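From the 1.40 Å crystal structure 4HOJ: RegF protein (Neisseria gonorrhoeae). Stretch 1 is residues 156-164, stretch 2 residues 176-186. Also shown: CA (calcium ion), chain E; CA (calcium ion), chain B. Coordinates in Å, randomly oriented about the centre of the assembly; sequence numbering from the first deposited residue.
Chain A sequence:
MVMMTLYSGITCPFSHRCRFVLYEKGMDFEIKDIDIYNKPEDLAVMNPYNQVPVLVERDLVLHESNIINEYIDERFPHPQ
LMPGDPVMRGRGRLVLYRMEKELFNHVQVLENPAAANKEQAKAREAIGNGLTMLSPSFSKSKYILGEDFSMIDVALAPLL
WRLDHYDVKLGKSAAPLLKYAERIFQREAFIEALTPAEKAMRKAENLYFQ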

ATOM      1  N   LEU A 156       3.944  12.765   4.460  1.00  8.55           N
ATOM      2  CA  LEU A 156       3.019  13.874   4.444  1.00  9.00           C
ATOM      3  C   LEU A 156       3.691  15.213   4.106  1.00  9.10           C
ATOM      4  O   LEU A 156       3.049  16.094   3.553  1.00  9.45           O
ATOM      5  CB  LEU A 156       2.390  13.960   5.838  1.00 11.10           C
ATOM      6  CG  LEU A 156       1.397  15.121   6.042  1.00  9.20           C
ATOM      7  CD1 LEU A 156       0.209  15.041   5.057  1.00 12.16           C
ATOM      8  CD2 LEU A 156       0.881  15.085   7.491  1.00 13.27           C
ATOM      9  N   ALA A 157       4.995  15.348   4.380  1.00  8.13           N
ATOM     10  CA  ALA A 157       5.644  16.661   4.347  1.00  8.17           C
ATOM     11  C   ALA A 157       5.499  17.346   2.974  1.00  8.75           C
ATOM     12  O   ALA A 157       5.311  18.538   2.949  1.00  8.30           O
ATOM     13  CB  ALA A 157       7.129  16.509   4.758  1.00 10.00           C
ATOM     14  N   PRO A 158       5.659  16.671   1.839  1.00  7.87           N
ATOM     15  CA  PRO A 158       5.536  17.415   0.557  1.00  7.25           C
ATOM     16  C   PRO A 158       4.196  18.032   0.331  1.00  8.26           C
ATOM     17  O   PRO A 158       4.121  19.067  -0.371  1.00  9.24           O
ATOM     18  CB  PRO A 158       5.858  16.359  -0.484  1.00  7.50           C
ATOM     19  CG  PRO A 158       6.783  15.359   0.317  1.00  7.42           C
ATOM     20  CD  PRO A 158       6.052  15.268   1.611  1.00  9.31           C
ATOM     21  N   LEU A 159       3.126  17.439   0.858  1.00  8.90           N
ATOM     22  CA  LEU A 159       1.808  18.074   0.768  1.00  7.99           C
ATOM     23  C   LEU A 159       1.723  19.310   1.628  1.00  9.49           C
ATOM     24  O   LEU A 159       1.300  20.353   1.159  1.00  9.51           O
ATOM     25  CB  LEU A 159       0.722  17.075   1.125  1.00  9.01           C
ATOM     26  CG  LEU A 159      -0.690  17.666   1.327  1.00  8.26           C
ATOM     27  CD1 LEU A 159      -1.110  18.421   0.068  1.00 11.55           C
ATOM     28  CD2 LEU A 159      -1.658  16.537   1.627  1.00  9.12           C
ATOM     29  N   LEU A 160       2.189  19.226   2.846  1.00  9.28           N
ATOM     30  CA  LEU A 160       2.160  20.427   3.700  1.00  8.30           C
ATOM     31  C   LEU A 160       3.028  21.553   3.151  1.00  9.66           C
ATOM     32  O   LEU A 160       2.647  22.716   3.260  1.00 11.35           O
ATOM     33  CB  LEU A 160       2.607  20.055   5.142  1.00  9.75           C
ATOM     34  CG  LEU A 160       1.765  18.942   5.776  1.00 10.37           C
ATOM     35  CD1 LEU A 160       2.241  18.663   7.217  1.00 12.67           C
ATOM     36  CD2 LEU A 160       0.335  19.357   5.768  1.00 15.70           C
ATOM     37  N   TRP A 161       4.157  21.210   2.502  1.00  8.66           N
ATOM     38  CA  TRP A 161       4.981  22.248   1.887  1.00  8.28           C
ATOM     39  C   TRP A 161       4.195  22.991   0.811  1.00  8.22           C
ATOM     40  O   TRP A 161       4.440  24.186   0.619  1.00  9.82           O
ATOM     41  CB  TRP A 161       6.193  21.549   1.268  1.00  8.77           C
ATOM     42  CG  TRP A 161       7.137  22.530   0.654  1.00 10.03           C
ATOM     43  CD1 TRP A 161       7.324  22.710  -0.681  1.00  8.16           C
ATOM     44  CD2 TRP A 161       7.980  23.489   1.319  1.00  9.97           C
ATOM     45  NE1 TRP A 161       8.217  23.748  -0.903  1.00 10.17           N
ATOM     46  CE2 TRP A 161       8.657  24.205   0.311  1.00 10.02           C
ATOM     47  CE3 TRP A 161       8.217  23.809   2.663  1.00 12.68           C
ATOM     48  CZ2 TRP A 161       9.555  25.241   0.602  1.00 12.41           C
ATOM     49  CZ3 TRP A 161       9.135  24.815   2.950  1.00 13.16           C
ATOM     50  CH2 TRP A 161       9.784  25.510   1.921  1.00 13.52           C
ATOM     51  N   ARG A 162       3.274  22.301   0.135  1.00  8.72           N
ATOM     52  CA  ARG A 162       2.553  22.785  -1.028  1.00  8.49           C
ATOM     53  C   ARG A 162       1.211  23.388  -0.704  1.00  8.10           C
ATOM     54  O   ARG A 162       0.480  23.716  -1.669  1.00 10.73           O
ATOM     55  CB  ARG A 162       2.374  21.631  -2.062  1.00  9.55           C
ATOM     56  CG  ARG A 162       3.682  21.298  -2.797  1.00 10.20           C
ATOM     57  CD  ARG A 162       3.565  19.907  -3.489  1.00  7.73           C
ATOM     58  NE  ARG A 162       4.691  19.659  -4.359  1.00  8.48           N
ATOM     59  CZ  ARG A 162       5.929  19.332  -3.975  1.00  6.71           C
ATOM     60  NH1 ARG A 162       6.177  19.172  -2.654  1.00  7.60           N
ATOM     61  NH2 ARG A 162       6.886  19.078  -4.857  1.00  7.95           N
ATOM     62  N   LEU A 163       0.871  23.648   0.568  1.00 10.06           N
ATOM     63  CA  LEU A 163      -0.484  24.181   0.794  1.00 11.01           C
ATOM     64  C   LEU A 163      -0.702  25.521   0.123  1.00 11.06           C
ATOM     65  O   LEU A 163      -1.777  25.734  -0.500  1.00 12.37           O
ATOM     66  CB  LEU A 163      -0.844  24.294   2.258  1.00 14.00           C
ATOM     67  CG  LEU A 163      -0.787  22.964   3.013  1.00 15.09           C
ATOM     68  CD1 LEU A 163      -1.098  23.177   4.482  1.00 20.87           C
ATOM     69  CD2 LEU A 163      -1.717  21.948   2.389  1.00 20.44           C
ATOM     70  N   ASP A 164       0.277  26.440   0.151  1.00 11.10           N
ATOM     71  CA  ASP A 164       0.119  27.704  -0.571  1.00 13.26           C
ATOM     72  C   ASP A 164       0.061  27.462  -2.089  1.00 11.30           C
ATOM     73  O   ASP A 164      -0.822  28.049  -2.805  1.00 12.96           O
ATOM     74  CB  ASP A 164       1.267  28.656  -0.182  1.00 16.89           C
ATOM     75  CG  ASP A 164       1.127  30.055  -0.784  1.00 25.65           C
ATOM     76  OD1 ASP A 164       0.122  30.410  -1.454  1.00 23.27           O
ATOM     77  OD2 ASP A 164       2.060  30.866  -0.557  1.00 29.45           O
ATOM     78  N   PRO A 176      -2.371  23.903  15.037  1.00 26.78           N
ATOM     79  CA  PRO A 176      -1.386  22.907  15.483  1.00 31.04           C
ATOM     80  C   PRO A 176      -0.717  22.146  14.344  1.00 26.32           C
ATOM     81  O   PRO A 176       0.489  21.902  14.407  1.00 25.39           O
ATOM     82  CB  PRO A 176      -2.222  21.957  16.349  1.00 32.69           C
ATOM     83  CG  PRO A 176      -3.238  22.836  16.947  1.00 32.80           C
ATOM     84  CD  PRO A 176      -3.618  23.784  15.834  1.00 30.01           C
ATOM     85  N   LEU A 177      -1.477  21.791  13.315  1.00 22.37           N
ATOM     86  CA  LEU A 177      -0.897  21.164  12.137  1.00 21.59           C
ATOM     87  C   LEU A 177       0.135  22.085  11.462  1.00 21.77           C
ATOM     88  O   LEU A 177       1.185  21.641  10.971  1.00 18.87           O
ATOM     89  CB  LEU A 177      -2.005  20.799  11.160  1.00 21.08           C
ATOM     90  CG  LEU A 177      -1.501  20.144   9.876  1.00 25.55           C
ATOM     91  CD1 LEU A 177      -0.880  18.800  10.181  1.00 28.84           C
ATOM     92  CD2 LEU A 177      -2.611  20.053   8.822  1.00 27.25           C
ATOM     93  N   LEU A 178      -0.156  23.378  11.394  1.00 21.11           N
ATOM     94  CA  LEU A 178       0.768  24.293  10.720  1.00 20.93           C
ATOM     95  C   LEU A 178       2.055  24.499  11.538  1.00 21.74           C
ATOM     96  O   LEU A 178       3.135  24.632  10.952  1.00 20.37           O
ATOM     97  CB  LEU A 178       0.087  25.644  10.458  1.00 23.69           C
ATOM     98  CG  LEU A 178      -1.058  25.554   9.428  1.00 22.92           C
ATOM     99  CD1 LEU A 178      -1.681  26.928   9.243  1.00 31.14           C
ATOM    100  CD2 LEU A 178      -0.557  25.044   8.112  1.00 21.93           C
ATOM    101  N   LYS A 179       1.945  24.488  12.858  1.00 23.57           N
ATOM    102  CA  LYS A 179       3.131  24.606  13.708  1.00 23.65           C
ATOM    103  C   LYS A 179       3.990  23.351  13.538  1.00 22.13           C
ATOM    104  O   LYS A 179       5.220  23.440  13.390  1.00 25.64           O
ATOM    105  CB  LYS A 179       2.741  24.820  15.177  1.00 27.29           C
ATOM    106  CG  LYS A 179       3.946  24.746  16.134  1.00 35.92           C
ATOM    107  CD  LYS A 179       3.666  25.291  17.514  1.00 42.77           C
ATOM    108  CE  LYS A 179       4.846  25.009  18.439  1.00 42.34           C
ATOM    109  NZ  LYS A 179       4.821  25.883  19.631  1.00 48.51           N
ATOM    110  N   TYR A 180       3.343  22.187  13.555  1.00 21.26           N
ATOM    111  CA  TYR A 180       4.018  20.938  13.203  1.00 22.64           C
ATOM    112  C   TYR A 180       4.715  20.998  11.837  1.00 18.02           C
ATOM    113  O   TYR A 180       5.889  20.590  11.725  1.00 18.72           O
ATOM    114  CB  TYR A 180       3.034  19.739  13.274  1.00 20.77           C
ATOM    115  CG  TYR A 180       3.421  18.533  12.439  1.00 18.59           C
ATOM    116  CD1 TYR A 180       4.272  17.534  12.942  1.00 18.36           C
ATOM    117  CD2 TYR A 180       2.936  18.388  11.140  1.00 17.65           C
ATOM    118  CE1 TYR A 180       4.611  16.439  12.185  1.00 17.11           C
ATOM    119  CE2 TYR A 180       3.277  17.308  10.387  1.00 19.11           C
ATOM    120  CZ  TYR A 180       4.115  16.339  10.901  1.00 16.77           C
ATOM    121  OH  TYR A 180       4.440  15.253  10.122  1.00 19.85           O
ATOM    122  N   ALA A 181       4.026  21.496  10.815  1.00 17.20           N
ATOM    123  CA  ALA A 181       4.631  21.531   9.498  1.00 15.78           C
ATOM    124  C   ALA A 181       5.905  22.378   9.568  1.00 16.64           C
ATOM    125  O   ALA A 181       6.894  21.985   8.980  1.00 15.73           O
ATOM    126  CB  ALA A 181       3.685  22.105   8.493  1.00 15.53           C
ATOM    127  N   GLU A 182       5.875  23.531  10.230  1.00 18.46           N
ATOM    128  CA  GLU A 182       7.100  24.342  10.372  1.00 19.27           C
ATOM    129  C   GLU A 182       8.272  23.597  11.038  1.00 20.97           C
ATOM    130  O   GLU A 182       9.444  23.767  10.634  1.00 22.11           O
ATOM    131  CB  GLU A 182       6.819  25.674  11.082  1.00 22.48           C
ATOM    132  CG  GLU A 182       5.863  26.577  10.302  1.00 28.19           C
ATOM    133  CD  GLU A 182       6.247  26.786   8.833  1.00 35.58           C
ATOM    134  OE1 GLU A 182       7.437  27.065   8.516  1.00 33.37           O
ATOM    135  OE2 GLU A 182       5.339  26.660   7.981  1.00 42.55           O
ATOM    136  N   ARG A 183       7.992  22.756  12.020  1.00 20.10           N
ATOM    137  CA  ARG A 183       9.053  21.942  12.606  1.00 23.87           C
ATOM    138  C   ARG A 183       9.652  20.977  11.588  1.00 22.91           C
ATOM    139  O   ARG A 183      10.872  20.850  11.555  1.00 22.39           O
ATOM    140  CB  ARG A 183       8.556  21.199  13.835  1.00 27.75           C
ATOM    141  CG  ARG A 183       8.595  22.086  15.077  1.00 34.29           C
ATOM    142  CD  ARG A 183       8.490  21.267  16.358  1.00 40.86           C
ATOM    143  NE  ARG A 183       7.459  20.239  16.223  1.00 32.04           N
ATOM    144  CZ  ARG A 183       6.175  20.447  16.477  1.00 31.02           C
ATOM    145  NH1 ARG A 183       5.755  21.636  16.902  1.00 42.68           N
ATOM    146  NH2 ARG A 183       5.310  19.470  16.330  1.00 31.63           N
ATOM    147  N   ILE A 184       8.820  20.316  10.773  1.00 16.82           N
ATOM    148  CA  ILE A 184       9.349  19.436   9.760  1.00 15.27           C
ATOM    149  C   ILE A 184      10.223  20.220   8.781  1.00 15.36           C
ATOM    150  O   ILE A 184      11.321  19.766   8.396  1.00 14.67           O
ATOM    151  CB  ILE A 184       8.202  18.780   8.989  1.00 13.81           C
ATOM    152  CG1 ILE A 184       7.348  17.967   9.959  1.00 16.52           C
ATOM    153  CG2 ILE A 184       8.762  17.878   7.851  1.00 14.00           C
ATOM    154  CD1 ILE A 184       8.138  16.891  10.769  1.00 21.62           C
ATOM    155  N   PHE A 185       9.764  21.411   8.391  1.00 15.11           N
ATOM    156  CA  PHE A 185      10.453  22.138   7.324  1.00 13.26           C
ATOM    157  C   PHE A 185      11.775  22.735   7.816  1.00 14.90           C
ATOM    158  O   PHE A 185      12.624  23.073   6.966  1.00 17.15           O
ATOM    159  CB  PHE A 185       9.623  23.293   6.795  1.00 15.51           C
ATOM    160  CG  PHE A 185       8.245  22.906   6.287  1.00 11.71           C
ATOM    161  CD1 PHE A 185       7.965  21.630   5.739  1.00 11.65           C
ATOM    162  CD2 PHE A 185       7.232  23.872   6.328  1.00 13.33           C
ATOM    163  CE1 PHE A 185       6.653  21.376   5.257  1.00 12.81           C
ATOM    164  CE2 PHE A 185       5.962  23.594   5.869  1.00 13.66           C
ATOM    165  CZ  PHE A 185       5.686  22.323   5.333  1.00 12.92           C
ATOM    166  N   GLN A 186      11.962  22.813   9.137  1.00 16.37           N
ATOM    167  CA  GLN A 186      13.231  23.267   9.670  1.00 20.39           C
ATOM    168  C   GLN A 186      14.277  22.169   9.687  1.00 16.84           C
ATOM    169  O   GLN A 186      15.427  22.421  10.010  1.00 20.07           O
ATOM    170  CB  GLN A 186      13.014  23.845  11.061  1.00 23.97           C
ATOM    171  CG  GLN A 186      12.240  25.156  10.944  1.00 32.97           C
ATOM    172  CD  GLN A 186      11.695  25.711  12.254  1.00 43.62           C
ATOM    173  OE1 GLN A 186      11.788  25.081  13.324  1.00 47.18           O
ATOM    174  NE2 GLN A 186      11.111  26.914  12.173  1.00 45.03           N
TER
HETATM  175 CA    CA E 304       3.091  25.928   8.308  1.00 61.13          CA
HETATM  176 CA    CA B 301      -1.389  30.282  -3.070  1.00 14.08          CA
HETATM  177  O   HOH W   1      -0.623  29.714  -5.481  0.50 30.23           O
HETATM  178  O   HOH W   2      -3.013  30.293  -1.326  1.00 27.42           O
HETATM  179  O   HOH W   3       2.226  26.501   6.080  1.00 42.05           O

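The two helices cross steeply, at 110° between their N-to-C directions. No hydrogen bond links the stretches; apolar packing joins them, burying 423 Å² in total. Along stretch 2, Leu177 points toward stretch 1 and lays its CD2 4.3 Å from Leu160 CD2. Leu178 leaves its backbone sideways, but its m,t rotamer carries CD2 to within 4.1 Å of Leu163 CD1. Tyr180 also starts sideways, but the end of its side chain comes nearer, its ring edge meeting Leu160 CD1 at 3.6 Å from CE2; CE2 also lies 4.4 Å from Leu156 CD2, while its hydroxyl is hydrogen-bonded elsewhere in the structure. At Ala181 the backbones draw near, its CA 6.4 Å from Leu160 CA, and the small methyl CB packs 3.9 Å from Leu160 CD1. Buried Leu160 is thus a knob, its branched side chain filling the hollow among Leu177, Tyr180, Ala181 and Phe185. The CA-to-CB bond of Glu182 points away; its OE2 binds the chain E calcium ion at 2.4 Å. One turn after Tyr180, Ile184 sets CG2 3.8 Å from Ala157 CB. Phe185, the residue most covered by the other stretch, closes the contact: its CZ reaches 3.8 Å from Leu160 CB, and its flat ring offers a face to the edge of Trp161, with CG 3.7 Å from Trp161 CE3 and the planes nearly perpendicular at 88°.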